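Local coordinates for group II chitinase (Ostrinia furnacalis, PDB 6JAV), which probably hydrolyses chitin as an endochitinase and binds that polymer, this chain being catalytic domain 1, held here with a piperidine-thienopyridine inhibitor, at residues R6-C11 with L190-V195; L285-I290 with K361-N366. All coordinates share one frame; numbering follows the deposited sequence.

Contact 1. Residues R6-C11 with L190-V195; sequences RYKLVC and LDWIAV
Lys8 and Val10 both reach the indole of Trp192 across the inside of a TIM barrel, the fold of the glycoside hydrolase 18 family. Strands 8-14 and 192-195 are not paired with each other: strands 244-257 and 342-346 lie between them in the barrel wall, and Val10 and Ala194 stay 8.2 Å apart between CA atoms. Such a gap is bridged by side chains, and Lys8 illustrates how. Its CB points at the opposing strand, and CG continues as a spacer in an extended chain. CD then comes within 4.3 Å of CE3 of Trp192, and CE closes to 3.9 Å of the same carbon, passing obliquely by the benzene half of the indole. A bend at the last torsion (chi4 62°) turns NZ away from the ring and toward a water 2.8 Å off. That water accepts from NZ and donates to the backbone O of Asp191, 2.9 Å away, so the ammonium is tied to the other segment by a relay while its methylene groups pack on carbon. Both Lys8 and Trp192 sit near the beginnings of their strands, which puts the contact toward the N-terminal end of the barrel, whereas TIM-barrel active sites lie at the C-terminal end. The indole is held from a further quarter by His38, in an edge-to-face pair. On the pyrrole side one face of Trp192 receives Val10, whose CG2 methyl lies toward the ring's rim, 4.1 Å from NE1.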
loop_
_atom_site.group_PDB
_atom_site.type_symbol
_atom_site.label_atom_id
_atom_site.label_comp_id
_atom_site.label_asym_id
_atom_site.label_seq_id
_atom_site.Cartn_x
_atom_site.Cartn_y
_atom_site.Cartn_z
ATOM N N ARG A 6 -9.523 -0.268 19.180
ATOM C CA ARG A 6 -9.602 -1.628 18.661
ATOM C C ARG A 6 -9.051 -1.767 17.240
ATOM O O ARG A 6 -9.098 -2.871 16.684
ATOM C CB ARG A 6 -11.067 -2.118 18.704
ATOM C CG ARG A 6 -11.953 -1.512 17.632
ATOM C CD ARG A 6 -13.448 -1.633 17.916
ATOM N NE ARG A 6 -13.908 -3.019 18.026
ATOM C CZ ARG A 6 -14.529 -3.716 17.061
ATOM N NH1 ARG A 6 -14.763 -3.213 15.856
ATOM N NH2 ARG A 6 -14.917 -4.966 17.320
ATOM N N TYR A 7 -8.529 -0.690 16.638
ATOM C CA TYR A 7 -8.111 -0.709 15.244
ATOM C C TYR A 7 -6.614 -0.468 15.111
ATOM O O TYR A 7 -6.016 0.265 15.907
ATOM C CB TYR A 7 -8.842 0.355 14.441
ATOM C CG TYR A 7 -10.324 0.097 14.395
ATOM C CD1 TYR A 7 -10.826 -1.012 13.715
ATOM C CD2 TYR A 7 -11.217 0.923 15.066
ATOM C CE1 TYR A 7 -12.194 -1.282 13.688
ATOM C CE2 TYR A 7 -12.585 0.661 15.049
ATOM C CZ TYR A 7 -13.052 -0.446 14.361
ATOM O OH TYR A 7 -14.415 -0.716 14.337
ATOM N N LYS A 8 -6.040 -1.065 14.073
ATOM C CA LYS A 8 -4.718 -0.702 13.593
ATOM C C LYS A 8 -4.836 0.369 12.521
ATOM O O LYS A 8 -5.820 0.430 11.766
ATOM C CB LYS A 8 -4.054 -1.913 12.933
ATOM C CG LYS A 8 -3.765 -3.085 13.898
ATOM C CD LYS A 8 -3.040 -4.232 13.166
ATOM C CE LYS A 8 -2.704 -5.386 14.104
ATOM N NZ LYS A 8 -3.932 -6.013 14.680
ATOM N N LEU A 9 -3.796 1.189 12.433
ATOM C CA LEU A 9 -3.605 2.118 11.313
ATOM C C LEU A 9 -2.146 1.912 10.904
ATOM O O LEU A 9 -1.223 2.361 11.602
ATOM C CB LEU A 9 -3.927 3.565 11.705
ATOM C CG LEU A 9 -4.381 4.479 10.557
ATOM C CD1 LEU A 9 -4.788 5.892 11.041
ATOM C CD2 LEU A 9 -3.394 4.559 9.432
ATOM N N VAL A 10 -1.948 1.160 9.822
ATOM C CA VAL A 10 -0.629 0.737 9.375
ATOM C C VAL A 10 -0.149 1.739 8.333
ATOM O O VAL A 10 -0.775 1.902 7.275
ATOM C CB VAL A 10 -0.681 -0.687 8.790
ATOM C CG1 VAL A 10 0.673 -1.119 8.280
ATOM C CG2 VAL A 10 -1.197 -1.707 9.831
ATOM N N CYS A 11 0.949 2.433 8.630
ATOM C CA CYS A 11 1.454 3.500 7.769
ATOM C C CYS A 11 2.730 3.039 7.092
ATOM O O CYS A 11 3.693 2.674 7.781
ATOM C CB CYS A 11 1.822 4.719 8.605
ATOM S SG CYS A 11 0.442 5.485 9.473
ATOM N N LEU A 190 -0.184 -15.093 9.763
ATOM C CA LEU A 190 0.181 -13.680 9.727
ATOM C C LEU A 190 -0.548 -12.884 10.812
ATOM O O LEU A 190 -1.711 -13.134 11.134
ATOM C CB LEU A 190 -0.148 -13.083 8.351
ATOM C CG LEU A 190 0.616 -13.684 7.165
ATOM C CD1 LEU A 190 0.089 -13.106 5.851
ATOM C CD2 LEU A 190 2.093 -13.431 7.320
ATOM N N ASP A 191 0.137 -11.880 11.356
ATOM C CA ASP A 191 -0.499 -11.023 12.348
ATOM C C ASP A 191 -1.477 -10.050 11.701
ATOM O O ASP A 191 -2.511 -9.712 12.300
ATOM C CB ASP A 191 0.579 -10.304 13.161
ATOM C CG ASP A 191 1.412 -11.281 13.951
ATOM O OD1 ASP A 191 0.837 -11.965 14.850
ATOM O OD2 ASP A 191 2.606 -11.419 13.653
ATOM N N TRP A 192 -1.186 -9.603 10.484
ATOM C CA TRP A 192 -2.188 -8.925 9.680
ATOM C C TRP A 192 -1.845 -9.108 8.213
ATOM O O TRP A 192 -0.715 -9.456 7.841
ATOM C CB TRP A 192 -2.382 -7.424 10.017
ATOM C CG TRP A 192 -1.188 -6.588 9.691
ATOM C CD1 TRP A 192 -0.921 -5.941 8.522
ATOM C CD2 TRP A 192 -0.074 -6.328 10.561
ATOM N NE1 TRP A 192 0.294 -5.297 8.610
ATOM C CE2 TRP A 192 0.829 -5.514 9.849
ATOM C CE3 TRP A 192 0.249 -6.711 11.860
ATOM C CZ2 TRP A 192 2.041 -5.077 10.400
ATOM C CZ3 TRP A 192 1.448 -6.291 12.404
ATOM C CH2 TRP A 192 2.330 -5.464 11.672
ATOM N N ILE A 193 -2.872 -8.903 7.400
ATOM C CA ILE A 193 -2.804 -8.940 5.952
ATOM C C ILE A 193 -3.245 -7.555 5.481
ATOM O O ILE A 193 -4.383 -7.142 5.725
ATOM C CB ILE A 193 -3.719 -10.045 5.416
ATOM C CG1 ILE A 193 -3.191 -11.399 5.932
ATOM C CG2 ILE A 193 -3.757 -10.013 3.924
ATOM C CD1 ILE A 193 -4.134 -12.579 5.616
ATOM N N ALA A 194 -2.319 -6.809 4.862
ATOM C CA ALA A 194 -2.612 -5.462 4.377
ATOM C C ALA A 194 -3.066 -5.619 2.929
ATOM O O ALA A 194 -2.253 -5.848 2.021
ATOM C CB ALA A 194 -1.383 -4.561 4.529
ATOM N N VAL A 195 -4.373 -5.528 2.711
ATOM C CA VAL A 195 -4.896 -5.707 1.365
ATOM C C VAL A 195 -4.722 -4.397 0.594
ATOM O O VAL A 195 -5.197 -3.336 1.020
ATOM C CB VAL A 195 -6.360 -6.157 1.376
ATOM C CG1 VAL A 195 -6.803 -6.478 -0.057
ATOM C CG2 VAL A 195 -6.531 -7.402 2.265
HETATM O O HOH W 1 -4.617 -7.720 12.537
#

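Contact 2. Residues L285-I290 with K361-N366; sequences LAYYEI and KHPLLN
With CG anti to the backbone N (chi1 -180°), the ring of Tyr287 is carried out from the start of helix 287-296 toward Leu364, whose CG sits beside its own backbone N (chi1 -61°) and whose branch reaches back to meet it. Two helix N-termini thus face each other, a first turn against a first turn. Helix 363-373 is the last of the TIM-barrel domain, while helix 287-296 follows strand 284-286 in the long excursion between strands 244-257 and 342-346, consistent with the alpha/beta insertion found in many family 18 chitinases. The contact would thus join insertion to barrel.

Leu364 lies over one face of the tyrosine. CG stands above the middle of the ring, and the CD1 methyl makes a CH-pi contact 4.0 Å from the ring centroid, close to CG of Tyr287 at 3.6 Å. The other methyl, CD2, leans toward CE1 and CZ. Pro363 comes in obliquely, its CG 3.8 Å from CE2 of Tyr287. At the polar end of the phenol, OH is hydrogen-bonded to OE1 of Gln359, which limits how far the ring can swing.

Each turn is secured separately. Ala286, at the N-cap, offers no capping side chain, but its backbone N is bound by OE1 of Glu289 in a nearly straight bond (2.8 Å, 165°), the reciprocal half of a capping box. At the start of the other helix, the carboxylate of Asp351, from the preceding loop, accepts the backbone N of Leu364 and Leu365 and also bonds ND1 of His362. The carbonyl O of His362, finally, is gripped from opposite faces of its plane by N of Asn366 at 2.9 Å and by ND2 of the same residue at 3.1 Å.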
loop_
_atom_site.group_PDB
_atom_site.type_symbol
_atom_site.label_atom_id
_atom_site.label_comp_id
_atom_site.label_asym_id
_atom_site.label_seq_id
_atom_site.Cartn_x
_atom_site.Cartn_y
_atom_site.Cartn_z
ATOM N N LEU A 285 0.426 10.883 -9.092
ATOM C CA LEU A 285 0.535 12.179 -8.419
ATOM C C LEU A 285 0.245 12.013 -6.933
ATOM O O LEU A 285 -0.723 11.347 -6.554
ATOM C CB LEU A 285 -0.454 13.231 -8.979
ATOM C CG LEU A 285 -0.210 13.709 -10.415
ATOM C CD1 LEU A 285 -1.376 14.556 -10.897
ATOM C CD2 LEU A 285 1.104 14.496 -10.526
ATOM N N ALA A 286 1.051 12.646 -6.088
ATOM C CA ALA A 286 0.769 12.619 -4.663
ATOM C C ALA A 286 -0.485 13.440 -4.374
ATOM O O ALA A 286 -0.847 14.338 -5.140
ATOM C CB ALA A 286 1.944 13.242 -3.898
ATOM N N TYR A 287 -1.162 13.138 -3.262
ATOM C CA TYR A 287 -2.297 13.966 -2.878
ATOM C C TYR A 287 -1.915 15.445 -2.809
ATOM O O TYR A 287 -2.685 16.309 -3.235
ATOM C CB TYR A 287 -2.926 13.503 -1.551
ATOM C CG TYR A 287 -4.106 14.384 -1.200
ATOM C CD1 TYR A 287 -5.302 14.255 -1.894
ATOM C CD2 TYR A 287 -3.985 15.400 -0.271
ATOM C CE1 TYR A 287 -6.390 15.085 -1.623
ATOM C CE2 TYR A 287 -5.067 16.248 0.005
ATOM C CZ TYR A 287 -6.254 16.068 -0.678
ATOM O OH TYR A 287 -7.344 16.892 -0.438
ATOM N N TYR A 288 -0.718 15.767 -2.297
ATOM C CA TYR A 288 -0.358 17.185 -2.196
ATOM C C TYR A 288 -0.090 17.829 -3.555
ATOM O O TYR A 288 -0.108 19.069 -3.663
ATOM C CB TYR A 288 0.809 17.404 -1.214
ATOM C CG TYR A 288 2.143 16.817 -1.617
ATOM C CD1 TYR A 288 2.969 17.447 -2.576
ATOM C CD2 TYR A 288 2.614 15.642 -1.016
ATOM C CE1 TYR A 288 4.189 16.909 -2.927
ATOM C CE2 TYR A 288 3.836 15.092 -1.368
ATOM C CZ TYR A 288 4.623 15.719 -2.329
ATOM O OH TYR A 288 5.850 15.195 -2.664
ATOM N N GLU A 289 0.185 17.035 -4.582
ATOM C CA GLU A 289 0.243 17.561 -5.944
ATOM C C GLU A 289 -1.156 17.757 -6.520
ATOM O O GLU A 289 -1.429 18.764 -7.201
ATOM C CB GLU A 289 1.078 16.616 -6.804
ATOM C CG GLU A 289 2.585 16.663 -6.422
ATOM C CD GLU A 289 3.420 15.594 -7.092
ATOM O OE1 GLU A 289 3.012 14.406 -7.147
ATOM O OE2 GLU A 289 4.552 15.901 -7.549
ATOM N N ILE A 290 -2.064 16.819 -6.238
ATOM C CA ILE A 290 -3.433 16.906 -6.762
ATOM C C ILE A 290 -4.177 18.079 -6.137
ATOM O O ILE A 290 -4.845 18.857 -6.834
ATOM C CB ILE A 290 -4.155 15.570 -6.487
ATOM C CG1 ILE A 290 -3.504 14.445 -7.283
ATOM C CG2 ILE A 290 -5.659 15.697 -6.812
ATOM C CD1 ILE A 290 -3.998 13.054 -6.849
ATOM N N LYS A 361 -2.469 19.970 8.189
ATOM C CA LYS A 361 -1.441 18.959 7.959
ATOM C C LYS A 361 -2.055 17.562 7.961
ATOM O O LYS A 361 -2.890 17.231 8.808
ATOM C CB LYS A 361 -0.388 19.015 9.061
ATOM C CG LYS A 361 0.469 20.281 8.965
ATOM C CD LYS A 361 1.511 20.348 10.073
ATOM C CE LYS A 361 2.309 21.649 9.969
ATOM N NZ LYS A 361 3.327 21.768 11.061
ATOM N N HIS A 362 -1.591 16.730 7.038
ATOM C CA HIS A 362 -2.036 15.344 6.938
ATOM C C HIS A 362 -3.564 15.258 6.872
ATOM O O HIS A 362 -4.193 14.587 7.699
ATOM C CB HIS A 362 -1.494 14.488 8.083
ATOM C CG HIS A 362 -0.222 13.754 7.761
ATOM N ND1 HIS A 362 -0.112 12.869 6.710
ATOM C CD2 HIS A 362 1.005 13.792 8.348
ATOM C CE1 HIS A 362 1.115 12.366 6.684
ATOM N NE2 HIS A 362 1.811 12.907 7.674
ATOM N N PRO A 363 -4.197 15.911 5.895
ATOM C CA PRO A 363 -5.672 15.882 5.865
ATOM C C PRO A 363 -6.255 14.488 5.669
ATOM O O PRO A 363 -7.265 14.138 6.297
ATOM C CB PRO A 363 -6.009 16.837 4.700
ATOM C CG PRO A 363 -4.798 16.771 3.799
ATOM C CD PRO A 363 -3.630 16.660 4.759
ATOM N N LEU A 364 -5.664 13.680 4.789
ATOM C CA LEU A 364 -6.229 12.350 4.570
ATOM C C LEU A 364 -6.009 11.450 5.776
ATOM O O LEU A 364 -6.937 10.760 6.240
ATOM C CB LEU A 364 -5.638 11.720 3.310
ATOM C CG LEU A 364 -5.868 12.462 1.977
ATOM C CD1 LEU A 364 -5.368 11.628 0.779
ATOM C CD2 LEU A 364 -7.314 12.871 1.768
ATOM N N LEU A 365 -4.788 11.427 6.294
ATOM C CA LEU A 365 -4.486 10.550 7.415
ATOM C C LEU A 365 -5.224 10.976 8.676
ATOM O O LEU A 365 -5.728 10.124 9.422
ATOM C CB LEU A 365 -2.971 10.489 7.609
ATOM C CG LEU A 365 -2.431 9.483 8.617
ATOM C CD1 LEU A 365 -3.009 8.062 8.394
ATOM C CD2 LEU A 365 -0.903 9.488 8.522
ATOM N N ASN A 366 -5.338 12.281 8.923
ATOM C CA ASN A 366 -6.166 12.725 10.048
ATOM C C ASN A 366 -7.632 12.337 9.874
ATOM O O ASN A 366 -8.314 12.045 10.862
ATOM C CB ASN A 366 -6.029 14.229 10.276
ATOM C CG ASN A 366 -4.919 14.553 11.227
ATOM O OD1 ASN A 366 -4.997 14.236 12.422
ATOM N ND2 ASN A 366 -3.860 15.190 10.716
#

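Both contacts are buried and neither relies on a direct bond between its segments; in each, an aromatic ring takes aliphatic carbon on one face. Contact 1 lies inside the barrel, its centre about 11 Å from that of the chain, and joins two strands of the wall with a water relay at its more polar margin. Contact 2, at about 15 Å, is farther out, joins two helix starts and is apolar throughout, several of its polar groups being bonded within or beside each turn. Strand 8-14 and helix 363-373 tie the two together: Leu9 CD2 of contact 1 packs 3.7 Å from Leu365 CD1 of contact 2, turned outward from the barrel interior.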